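Local coordinates for protein nicotinate-nucleotide pyrophosphorylase (Pyrococcus furiosus, PDB 2I14) that probably makes nicotinate mononucleotide from nicotinate and phosphoribosyl pyrophosphate, the first step from nicotinate toward NAD, and binds zinc, at residues 193-201 against 223-234; 247-258 against 270-278. All coordinates share one frame; numbering follows the deposited sequence.

Contact 1: residues 193-201 against 223-234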
loop_
_atom_site.group_PDB
_atom_site.type_symbol
_atom_site.label_atom_id
_atom_site.label_comp_id
_atom_site.label_asym_id
_atom_site.label_seq_id
_atom_site.Cartn_x
_atom_site.Cartn_y
_atom_site.Cartn_z
ATOM N N GLN A 193 23.595 40.326 8.912
ATOM C CA GLN A 193 22.216 40.355 8.440
ATOM C C GLN A 193 21.676 41.770 8.342
ATOM O O GLN A 193 21.309 42.233 7.260
ATOM C CB GLN A 193 21.303 39.544 9.366
ATOM C CG GLN A 193 21.748 38.115 9.564
ATOM C CD GLN A 193 22.440 37.907 10.899
ATOM O OE1 GLN A 193 21.791 37.620 11.911
ATOM N NE2 GLN A 193 23.761 38.069 10.915
ATOM N N VAL A 194 21.632 42.458 9.479
ATOM C CA VAL A 194 21.104 43.818 9.530
ATOM C C VAL A 194 21.804 44.795 8.591
ATOM O O VAL A 194 21.155 45.516 7.827
ATOM C CB VAL A 194 21.181 44.372 10.950
ATOM C CG1 VAL A 194 20.259 45.586 11.069
ATOM C CG2 VAL A 194 20.824 43.278 11.962
ATOM N N LYS A 195 23.133 44.810 8.663
ATOM C CA LYS A 195 23.956 45.684 7.833
ATOM C C LYS A 195 23.633 45.445 6.358
ATOM O O LYS A 195 23.577 46.385 5.549
ATOM C CB LYS A 195 25.440 45.393 8.103
ATOM C CG LYS A 195 26.403 46.481 7.633
ATOM C CD LYS A 195 27.865 46.103 7.906
ATOM C CE LYS A 195 28.163 45.953 9.398
ATOM N NZ LYS A 195 28.101 47.247 10.135
ATOM N N ALA A 196 23.410 44.172 6.030
ATOM C CA ALA A 196 23.102 43.746 4.671
ATOM C C ALA A 196 21.811 44.343 4.128
ATOM O O ALA A 196 21.831 45.076 3.137
ATOM C CB ALA A 196 23.038 42.225 4.611
ATOM N N TRP A 197 20.685 44.037 4.769
ATOM C CA TRP A 197 19.434 44.572 4.272
ATOM C C TRP A 197 19.282 46.062 4.499
ATOM O O TRP A 197 18.297 46.659 4.078
ATOM C CB TRP A 197 18.219 43.794 4.809
ATOM C CG TRP A 197 18.279 43.267 6.210
ATOM C CD1 TRP A 197 18.492 43.984 7.351
ATOM C CD2 TRP A 197 17.993 41.923 6.630
ATOM N NE1 TRP A 197 18.343 43.175 8.460
ATOM C CE2 TRP A 197 18.038 41.906 8.048
ATOM C CE3 TRP A 197 17.701 40.735 5.950
ATOM C CZ2 TRP A 197 17.806 40.747 8.796
ATOM C CZ3 TRP A 197 17.469 39.583 6.693
ATOM C CH2 TRP A 197 17.523 39.599 8.104
ATOM N N LYS A 198 20.263 46.668 5.162
ATOM C CA LYS A 198 20.246 48.114 5.372
ATOM C C LYS A 198 20.833 48.667 4.083
ATOM O O LYS A 198 20.254 49.541 3.442
ATOM C CB LYS A 198 21.124 48.515 6.562
ATOM C CG LYS A 198 20.379 48.649 7.890
ATOM C CD LYS A 198 21.328 49.091 8.999
ATOM C CE LYS A 198 20.624 49.312 10.328
ATOM N NZ LYS A 198 19.697 50.470 10.262
ATOM N N TYR A 199 21.983 48.121 3.709
ATOM C CA TYR A 199 22.662 48.513 2.488
ATOM C C TYR A 199 21.727 48.361 1.296
ATOM O O TYR A 199 21.737 49.182 0.374
ATOM C CB TYR A 199 23.880 47.629 2.268
ATOM C CG TYR A 199 25.012 47.858 3.232
ATOM C CD1 TYR A 199 25.886 46.823 3.551
ATOM C CD2 TYR A 199 25.241 49.116 3.794
ATOM C CE1 TYR A 199 26.960 47.027 4.403
ATOM C CE2 TYR A 199 26.319 49.334 4.648
ATOM C CZ TYR A 199 27.176 48.282 4.948
ATOM O OH TYR A 199 28.261 48.468 5.782
ATOM N N PHE A 200 20.935 47.295 1.307
ATOM C CA PHE A 200 20.003 47.052 0.214
ATOM C C PHE A 200 18.950 48.153 0.173
ATOM O O PHE A 200 18.610 48.655 -0.907
ATOM C CB PHE A 200 19.303 45.691 0.369
ATOM C CG PHE A 200 18.335 45.379 -0.750
ATOM C CD1 PHE A 200 18.753 44.696 -1.883
ATOM C CD2 PHE A 200 17.029 45.840 -0.706
ATOM C CE1 PHE A 200 17.890 44.486 -2.958
ATOM C CE2 PHE A 200 16.162 45.634 -1.777
ATOM C CZ PHE A 200 16.600 44.956 -2.906
ATOM N N ASP A 201 18.437 48.517 1.353
ATOM C CA ASP A 201 17.401 49.548 1.481
ATOM C C ASP A 201 17.856 50.897 0.934
ATOM O O ASP A 201 17.063 51.632 0.339
ATOM C CB ASP A 201 16.965 49.697 2.950
ATOM C CG ASP A 201 15.927 50.802 3.155
ATOM O OD1 ASP A 201 15.047 50.986 2.283
ATOM O OD2 ASP A 201 15.982 51.480 4.199
ATOM N N GLU A 223 15.714 36.186 13.186
ATOM C CA GLU A 223 16.033 37.128 12.119
ATOM C C GLU A 223 14.833 37.850 11.516
ATOM O O GLU A 223 14.980 38.889 10.872
ATOM C CB GLU A 223 16.813 36.420 11.010
ATOM C CG GLU A 223 18.215 36.023 11.411
ATOM C CD GLU A 223 19.064 35.619 10.224
ATOM O OE1 GLU A 223 19.224 36.439 9.290
ATOM O OE2 GLU A 223 19.576 34.480 10.226
ATOM N N ALA A 224 13.644 37.303 11.719
ATOM C CA ALA A 224 12.454 37.931 11.174
ATOM C C ALA A 224 12.197 39.253 11.885
ATOM O O ALA A 224 12.064 40.292 11.231
ATOM C CB ALA A 224 11.265 37.011 11.321
ATOM N N VAL A 225 12.135 39.221 13.221
ATOM C CA VAL A 225 11.898 40.445 13.989
ATOM C C VAL A 225 13.025 41.444 13.761
ATOM O O VAL A 225 12.769 42.639 13.622
ATOM C CB VAL A 225 11.732 40.182 15.509
ATOM C CG1 VAL A 225 10.439 39.428 15.763
ATOM C CG2 VAL A 225 12.921 39.425 16.044
ATOM N N MET A 226 14.264 40.959 13.714
ATOM C CA MET A 226 15.410 41.827 13.457
ATOM C C MET A 226 15.136 42.654 12.202
ATOM O O MET A 226 15.201 43.884 12.232
ATOM C CB MET A 226 16.685 41.004 13.239
ATOM C CG MET A 226 17.258 40.359 14.491
ATOM S SD MET A 226 18.599 39.207 14.111
ATOM C CE MET A 226 20.008 40.296 13.903
ATOM N N ALA A 227 14.828 41.970 11.102
ATOM C CA ALA A 227 14.542 42.632 9.833
ATOM C C ALA A 227 13.386 43.615 9.973
ATOM O O ALA A 227 13.284 44.580 9.218
ATOM C CB ALA A 227 14.220 41.597 8.770
ATOM N N ALA A 228 12.505 43.357 10.935
ATOM C CA ALA A 228 11.357 44.232 11.178
ATOM C C ALA A 228 11.860 45.479 11.903
ATOM O O ALA A 228 11.625 46.617 11.461
ATOM C CB ALA A 228 10.319 43.510 12.025
ATOM N N GLU A 229 12.544 45.257 13.027
ATOM C CA GLU A 229 13.123 46.348 13.797
ATOM C C GLU A 229 14.399 46.773 13.067
ATOM O O GLU A 229 15.519 46.613 13.553
ATOM C CB GLU A 229 13.419 45.910 15.240
ATOM C CG GLU A 229 14.199 44.607 15.397
ATOM C CD GLU A 229 14.411 44.212 16.865
ATOM O OE1 GLU A 229 13.422 44.188 17.636
ATOM O OE2 GLU A 229 15.568 43.916 17.242
ATOM N N ALA A 230 14.178 47.298 11.869
ATOM C CA ALA A 230 15.201 47.781 10.956
ATOM C C ALA A 230 14.327 48.052 9.743
ATOM O O ALA A 230 13.511 47.214 9.373
ATOM C CB ALA A 230 16.224 46.692 10.656
ATOM N N LEU A 231 14.478 49.220 9.136
ATOM C CA LEU A 231 13.657 49.613 7.994
ATOM C C LEU A 231 12.156 49.522 8.294
ATOM O O LEU A 231 11.342 50.023 7.530
ATOM C CB LEU A 231 14.016 48.804 6.728
ATOM C CG LEU A 231 14.596 47.381 6.677
ATOM C CD1 LEU A 231 14.525 46.890 5.237
ATOM C CD2 LEU A 231 16.041 47.352 7.174
ATOM N N GLY A 232 11.804 48.908 9.423
ATOM C CA GLY A 232 10.414 48.780 9.830
ATOM C C GLY A 232 9.386 48.782 8.716
ATOM O O GLY A 232 9.063 47.729 8.183
ATOM N N LYS A 233 8.865 49.957 8.367
ATOM C CA LYS A 233 7.857 50.080 7.311
ATOM C C LYS A 233 8.463 50.081 5.914
ATOM O O LYS A 233 7.773 50.306 4.919
ATOM C CB LYS A 233 7.019 51.351 7.507
ATOM C CG LYS A 233 5.819 51.193 8.444
ATOM C CD LYS A 233 4.795 50.221 7.883
ATOM C CE LYS A 233 3.546 50.130 8.750
ATOM N NZ LYS A 233 2.703 51.356 8.679
ATOM N N LYS A 234 9.764 49.841 5.849
ATOM C CA LYS A 234 10.469 49.773 4.578
ATOM C C LYS A 234 10.512 48.296 4.191
ATOM O O LYS A 234 10.750 47.948 3.033
ATOM C CB LYS A 234 11.896 50.313 4.729
ATOM C CG LYS A 234 12.010 51.830 4.806
ATOM C CD LYS A 234 12.062 52.457 3.412
ATOM C CE LYS A 234 10.798 52.175 2.603
ATOM N NZ LYS A 234 10.930 52.636 1.196
#

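Contact 2: residues 247-258 against 270-278. With PCP (1-alpha-pyrophosphoryl-2-alpha,3-alpha-dihydroxy-4-beta-cyclopentane-methanol-5-phosphate), chain I.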
loop_
_atom_site.group_PDB
_atom_site.type_symbol
_atom_site.label_atom_id
_atom_site.label_comp_id
_atom_site.label_asym_id
_atom_site.label_seq_id
_atom_site.Cartn_x
_atom_site.Cartn_y
_atom_site.Cartn_z
ATOM N N ARG A 247 13.415 21.998 7.385
ATOM C CA ARG A 247 11.961 22.054 7.262
ATOM C C ARG A 247 11.222 20.891 7.908
ATOM O O ARG A 247 10.831 19.954 7.232
ATOM C CB ARG A 247 11.531 22.141 5.794
ATOM C CG ARG A 247 11.771 23.484 5.147
ATOM C CD ARG A 247 10.928 23.663 3.888
ATOM N NE ARG A 247 11.465 24.749 3.081
ATOM C CZ ARG A 247 11.039 25.080 1.867
ATOM N NH1 ARG A 247 10.054 24.411 1.300
ATOM N NH2 ARG A 247 11.616 26.080 1.215
ATOM N N GLY A 248 11.029 20.956 9.217
ATOM C CA GLY A 248 10.298 19.895 9.885
ATOM C C GLY A 248 8.826 20.011 9.494
ATOM O O GLY A 248 8.197 19.049 9.046
ATOM N N ASN A 249 8.272 21.206 9.665
ATOM C CA ASN A 249 6.891 21.462 9.312
ATOM C C ASN A 249 6.890 22.891 8.826
ATOM O O ASN A 249 6.816 23.826 9.620
ATOM C CB ASN A 249 5.981 21.322 10.529
ATOM C CG ASN A 249 4.511 21.284 10.155
ATOM O OD1 ASN A 249 4.020 22.095 9.369
ATOM N ND2 ASN A 249 3.800 20.340 10.724
ATOM N N PHE A 250 6.980 23.070 7.519
ATOM C CA PHE A 250 7.014 24.410 6.966
ATOM C C PHE A 250 5.818 25.235 7.415
ATOM O O PHE A 250 5.976 26.377 7.843
ATOM C CB PHE A 250 7.086 24.358 5.438
ATOM C CG PHE A 250 7.752 25.562 4.825
ATOM C CD1 PHE A 250 8.863 26.147 5.442
ATOM C CD2 PHE A 250 7.263 26.119 3.644
ATOM C CE1 PHE A 250 9.475 27.269 4.888
ATOM C CE2 PHE A 250 7.868 27.243 3.081
ATOM C CZ PHE A 250 8.977 27.820 3.704
ATOM N N ARG A 251 4.626 24.667 7.314
ATOM C CA ARG A 251 3.422 25.363 7.735
ATOM C C ARG A 251 3.631 25.954 9.130
ATOM O O ARG A 251 3.510 27.163 9.334
ATOM C CB ARG A 251 2.263 24.387 7.781
ATOM C CG ARG A 251 1.027 24.923 8.488
ATOM C CD ARG A 251 0.055 25.485 7.501
ATOM N NE ARG A 251 -1.099 26.059 8.174
ATOM C CZ ARG A 251 -2.153 26.553 7.537
ATOM N NH1 ARG A 251 -2.194 26.532 6.209
ATOM N NH2 ARG A 251 -3.150 27.087 8.226
ATOM N N LYS A 252 3.938 25.088 10.090
ATOM C CA LYS A 252 4.157 25.525 11.447
ATOM C C LYS A 252 5.203 26.621 11.514
ATOM O O LYS A 252 4.997 27.627 12.194
ATOM C CB LYS A 252 4.597 24.356 12.317
ATOM C CG LYS A 252 3.470 23.489 12.854
ATOM C CD LYS A 252 4.082 22.415 13.726
ATOM C CE LYS A 252 3.073 21.388 14.213
ATOM N NZ LYS A 252 3.820 20.326 14.979
ATOM N N ILE A 253 6.329 26.431 10.824
ATOM C CA ILE A 253 7.393 27.435 10.831
ATOM C C ILE A 253 6.868 28.774 10.310
ATOM O O ILE A 253 7.160 29.825 10.874
ATOM C CB ILE A 253 8.621 26.981 9.988
ATOM C CG1 ILE A 253 9.287 25.774 10.652
ATOM C CG2 ILE A 253 9.638 28.120 9.874
ATOM C CD1 ILE A 253 10.558 25.312 9.946
ATOM N N ILE A 254 6.082 28.736 9.244
ATOM C CA ILE A 254 5.516 29.953 8.685
ATOM C C ILE A 254 4.606 30.654 9.689
ATOM O O ILE A 254 4.617 31.880 9.795
ATOM C CB ILE A 254 4.694 29.666 7.434
ATOM C CG1 ILE A 254 5.612 29.143 6.327
ATOM C CG2 ILE A 254 3.934 30.922 7.021
ATOM C CD1 ILE A 254 4.910 28.820 5.024
ATOM N N GLU A 255 3.816 29.887 10.428
ATOM C CA GLU A 255 2.930 30.485 11.408
ATOM C C GLU A 255 3.711 31.165 12.536
ATOM O O GLU A 255 3.446 32.324 12.881
ATOM C CB GLU A 255 1.998 29.426 11.982
ATOM C CG GLU A 255 1.162 28.726 10.929
ATOM C CD GLU A 255 0.169 27.736 11.524
ATOM O OE1 GLU A 255 0.553 26.985 12.453
ATOM O OE2 GLU A 255 -0.992 27.703 11.048
ATOM N N GLU A 256 4.677 30.445 13.099
ATOM C CA GLU A 256 5.501 30.959 14.182
ATOM C C GLU A 256 6.082 32.315 13.818
ATOM O O GLU A 256 6.165 33.213 14.654
ATOM C CB GLU A 256 6.614 29.964 14.483
ATOM C CG GLU A 256 7.555 30.347 15.599
ATOM C CD GLU A 256 8.503 29.206 15.955
ATOM O OE1 GLU A 256 9.571 29.444 16.559
ATOM O OE2 GLU A 256 8.178 28.043 15.636
ATOM N N VAL A 257 6.475 32.481 12.564
ATOM C CA VAL A 257 7.032 33.758 12.150
ATOM C C VAL A 257 5.937 34.810 12.218
ATOM O O VAL A 257 6.121 35.886 12.813
ATOM C CB VAL A 257 7.609 33.703 10.710
ATOM C CG1 VAL A 257 8.004 35.104 10.240
ATOM C CG2 VAL A 257 8.824 32.796 10.677
ATOM N N ARG A 258 4.796 34.499 11.612
ATOM C CA ARG A 258 3.678 35.428 11.631
ATOM C C ARG A 258 3.354 35.836 13.066
ATOM O O ARG A 258 3.028 36.993 13.327
ATOM C CB ARG A 258 2.448 34.788 11.013
ATOM C CG ARG A 258 2.617 34.430 9.577
ATOM C CD ARG A 258 1.443 33.615 9.130
ATOM N NE ARG A 258 0.278 34.422 8.809
ATOM C CZ ARG A 258 0.176 35.185 7.728
ATOM N NH1 ARG A 258 1.177 35.256 6.861
ATOM N NH2 ARG A 258 -0.942 35.856 7.496
ATOM N N LYS A 270 4.530 41.000 5.072
ATOM C CA LYS A 270 3.956 39.791 4.515
ATOM C C LYS A 270 4.955 38.633 4.532
ATOM O O LYS A 270 6.152 38.819 4.757
ATOM C CB LYS A 270 3.520 40.057 3.085
ATOM C CG LYS A 270 2.557 41.220 2.920
ATOM C CD LYS A 270 2.390 41.556 1.441
ATOM C CE LYS A 270 1.293 42.559 1.209
ATOM N NZ LYS A 270 -0.013 42.019 1.662
ATOM N N ILE A 271 4.445 37.432 4.290
ATOM C CA ILE A 271 5.277 36.242 4.267
ATOM C C ILE A 271 5.466 35.759 2.842
ATOM O O ILE A 271 4.523 35.303 2.198
ATOM C CB ILE A 271 4.651 35.101 5.079
ATOM C CG1 ILE A 271 4.330 35.585 6.498
ATOM C CG2 ILE A 271 5.617 33.925 5.139
ATOM C CD1 ILE A 271 5.550 35.966 7.317
ATOM N N PHE A 272 6.695 35.874 2.356
ATOM C CA PHE A 272 7.043 35.448 1.017
ATOM C C PHE A 272 7.908 34.194 1.157
ATOM O O PHE A 272 8.906 34.202 1.886
ATOM C CB PHE A 272 7.811 36.560 0.323
ATOM C CG PHE A 272 8.109 36.283 -1.119
ATOM C CD1 PHE A 272 9.068 35.335 -1.484
ATOM C CD2 PHE A 272 7.427 36.963 -2.121
ATOM C CE1 PHE A 272 9.340 35.074 -2.824
ATOM C CE2 PHE A 272 7.691 36.707 -3.468
ATOM C CZ PHE A 272 8.647 35.763 -3.821
ATOM N N VAL A 273 7.512 33.111 0.487
ATOM C CA VAL A 273 8.271 31.863 0.569
ATOM C C VAL A 273 8.720 31.327 -0.782
ATOM O O VAL A 273 8.111 31.580 -1.822
ATOM C CB VAL A 273 7.475 30.735 1.282
ATOM C CG1 VAL A 273 6.968 31.213 2.622
ATOM C CG2 VAL A 273 6.340 30.253 0.390
ATOM N N SER A 274 9.810 30.586 -0.743
ATOM C CA SER A 274 10.346 29.994 -1.935
ATOM C C SER A 274 11.231 28.852 -1.452
ATOM O O SER A 274 11.652 28.829 -0.295
ATOM C CB SER A 274 11.170 31.024 -2.703
ATOM O OG SER A 274 12.375 31.307 -2.011
ATOM N N GLY A 275 11.497 27.891 -2.331
ATOM C CA GLY A 275 12.342 26.789 -1.935
ATOM C C GLY A 275 11.698 25.443 -2.143
ATOM O O GLY A 275 10.814 25.040 -1.387
ATOM N N GLY A 276 12.167 24.762 -3.185
ATOM C CA GLY A 276 11.683 23.441 -3.536
ATOM C C GLY A 276 10.243 23.164 -3.182
ATOM O O GLY A 276 9.963 22.496 -2.194
ATOM N N LEU A 277 9.319 23.682 -3.974
ATOM C CA LEU A 277 7.919 23.431 -3.689
ATOM C C LEU A 277 7.058 23.219 -4.929
ATOM O O LEU A 277 7.242 23.849 -5.956
ATOM C CB LEU A 277 7.344 24.538 -2.785
ATOM C CG LEU A 277 7.786 25.995 -2.926
ATOM C CD1 LEU A 277 7.090 26.635 -4.102
ATOM C CD2 LEU A 277 7.447 26.736 -1.636
ATOM N N ASP A 278 6.126 22.286 -4.809
ATOM C CA ASP A 278 5.212 21.939 -5.879
ATOM C C ASP A 278 3.771 22.197 -5.432
ATOM O O ASP A 278 3.528 22.908 -4.457
ATOM C CB ASP A 278 5.382 20.468 -6.221
ATOM C CG ASP A 278 5.291 19.583 -4.991
ATOM O OD1 ASP A 278 5.365 18.334 -5.119
ATOM O OD2 ASP A 278 5.146 20.148 -3.882
HETATM C C1 PCP I . 16.509 28.952 -4.495
HETATM C C2 PCP I . 16.518 29.369 -5.982
HETATM C C3 PCP I . 15.208 30.176 -6.163
HETATM C C4 PCP I . 14.191 29.493 -5.222
HETATM C C5 PCP I . 15.068 29.044 -4.104
HETATM C CP PCP I . 13.364 28.334 -5.863
HETATM O O1 PCP I . 17.227 29.977 -3.622
HETATM O O2 PCP I . 17.657 30.177 -6.287
HETATM O O3 PCP I . 15.334 31.555 -5.772
HETATM O OP PCP I . 14.150 27.199 -6.370
HETATM P P PCP I . 13.663 25.643 -6.255
HETATM O O1P PCP I . 13.924 25.015 -7.568
HETATM O O2P PCP I . 12.204 25.677 -5.918
HETATM O O3P PCP I . 14.501 25.035 -5.181
HETATM P PA PCP I . 17.435 29.854 -2.049
HETATM O O1A PCP I . 18.097 28.510 -1.799
HETATM O O2A PCP I . 16.052 29.928 -1.436
HETATM O O3A PCP I . 18.343 31.084 -1.721
HETATM P PB PCP I . 19.504 31.848 -2.404
HETATM O O1B PCP I . 20.125 32.853 -1.493
HETATM O O2B PCP I . 19.056 32.591 -3.565
HETATM O O3B PCP I . 20.574 30.911 -2.856
#

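Contact 1: residues 193-201 against 223-234
Trp197 holds CG on the side between its backbone N and carbonyl carbon (chi1 36°), which turns the indole toward helix 220-228, and Val194, with CG1 anti to the backbone N, leaves CG2 facing Met226. The indole carries the centre of the contact. Ala227 sits over one face of it, CB standing 3.9 Å from the centroid of the six-membered ring of Trp197 and 19° off the normal, a CH-pi contact. The opposite face lies against the carbonyl oxygen of Gln193 in its own helix, toward the rim of the ring. The Leu231 side chain crosses that of Trp197 at about a right angle, its CD2 4.2 Å from CD1 of Trp197. Without the indole, as with an alanine here, the Ala227 methyl would probably lose its aromatic partner and a gap would open between the two helices.

These are neighbouring helices on the outside of the C-terminal domain, an alpha/beta barrel of the quinolinate phosphoribosyltransferase type; the axes of the short segments 193-201 and 223-228 approach to 10.1 Å and cross at -42°, and strand 211-213, between them in sequence, meets both Trp197 and Ala227 through Ala212.

Beyond the indole the methyl end of Met226, bent round at chi3, meets Val194 at 3.7 Å between CE and CG2. Gln193 and Glu223 cross at about a right angle, without a hydrogen bond between them. OE2 of Glu223 instead accepts from the backbone N of Phe217 and Tyr218, which pins the carboxylate to the loop after strand 211-213. At the far end Asp201 lies across the aliphatic part of Lys234, OD1 3.5 Å from CD. OD1 of Asp201 forms a salt bridge with Arg210; NZ of Lys234 lies 4.6 Å from that OD1, too far for a salt bridge.

Contact 2: residues 247-258 against 270-278
Ile271 and Val273 of the strand press against Ile254, Val257 and Phe250 of the helix, within the beta-alpha-beta unit formed by strand 237-240, helix 250-263 and strand 270-274 in the barrel domain. This is the tightly packed part. Ile271 meets Ile254 and Val257 through separate branches: its CG2 lies 3.9 Å from CG2 of Ile254, and its CD1 meets CG1 of Val257. The other branch of Ile254, ending in CD1, reaches CG1 of Val273 and also rests on a face of the Phe250 ring, while that ring turns its edge, at CE2, to CB of Val273.

The side nearer solvent is looser and more polar. Arg258, bent at chi3, swings the edge of its guanidinium alongside Ile271, and NH1 has a long, weak ion pair with Asp290. Farther round the helix, Arg251 and Glu255 form a salt bridge one turn apart. The helix start is different: Asn249 caps it through OD1, which accepts from N of Lys252, and bonds through its backbone to a neighbouring subunit.

At the ligand end, the extended chain of Arg247 carries its guanidinium to the turn after the strand, with Phe250 CZ over the centre of one face. NE is held by Thr242 O. The backbone angles of Gly275 themselves call for glycine. Arg247 bonds to the turn that touches PCP: NH1 donates to Gly275 O at 2.9 Å, NH2 donates weakly to the same oxygen, and the next amide, N of Gly276, donates to the phosphate oxygen O3P of PCP at 3.1 Å.

From the N terminus, helix 193-203 leads through strand 211-213 to helix 220-228, and contact 1 closes that loop of 21 residues. The chain then passes through strand 237-240 into helix 250-263 and on to strand 270-274, where contact 2 closes a shorter loop of 11 residues. The two are in series, neither nesting nor crossing, with centres about 19 Å apart. They meet at Ala224 and Val257, whose CB and CG1 lie 3.9 Å apart, so helix 220-228 joins helix 193-203 to helix 250-263. Contact 1 ties helix to helix around the barrel, whereas contact 2 ties a helix to its parallel sheet and reaches the PCP pocket.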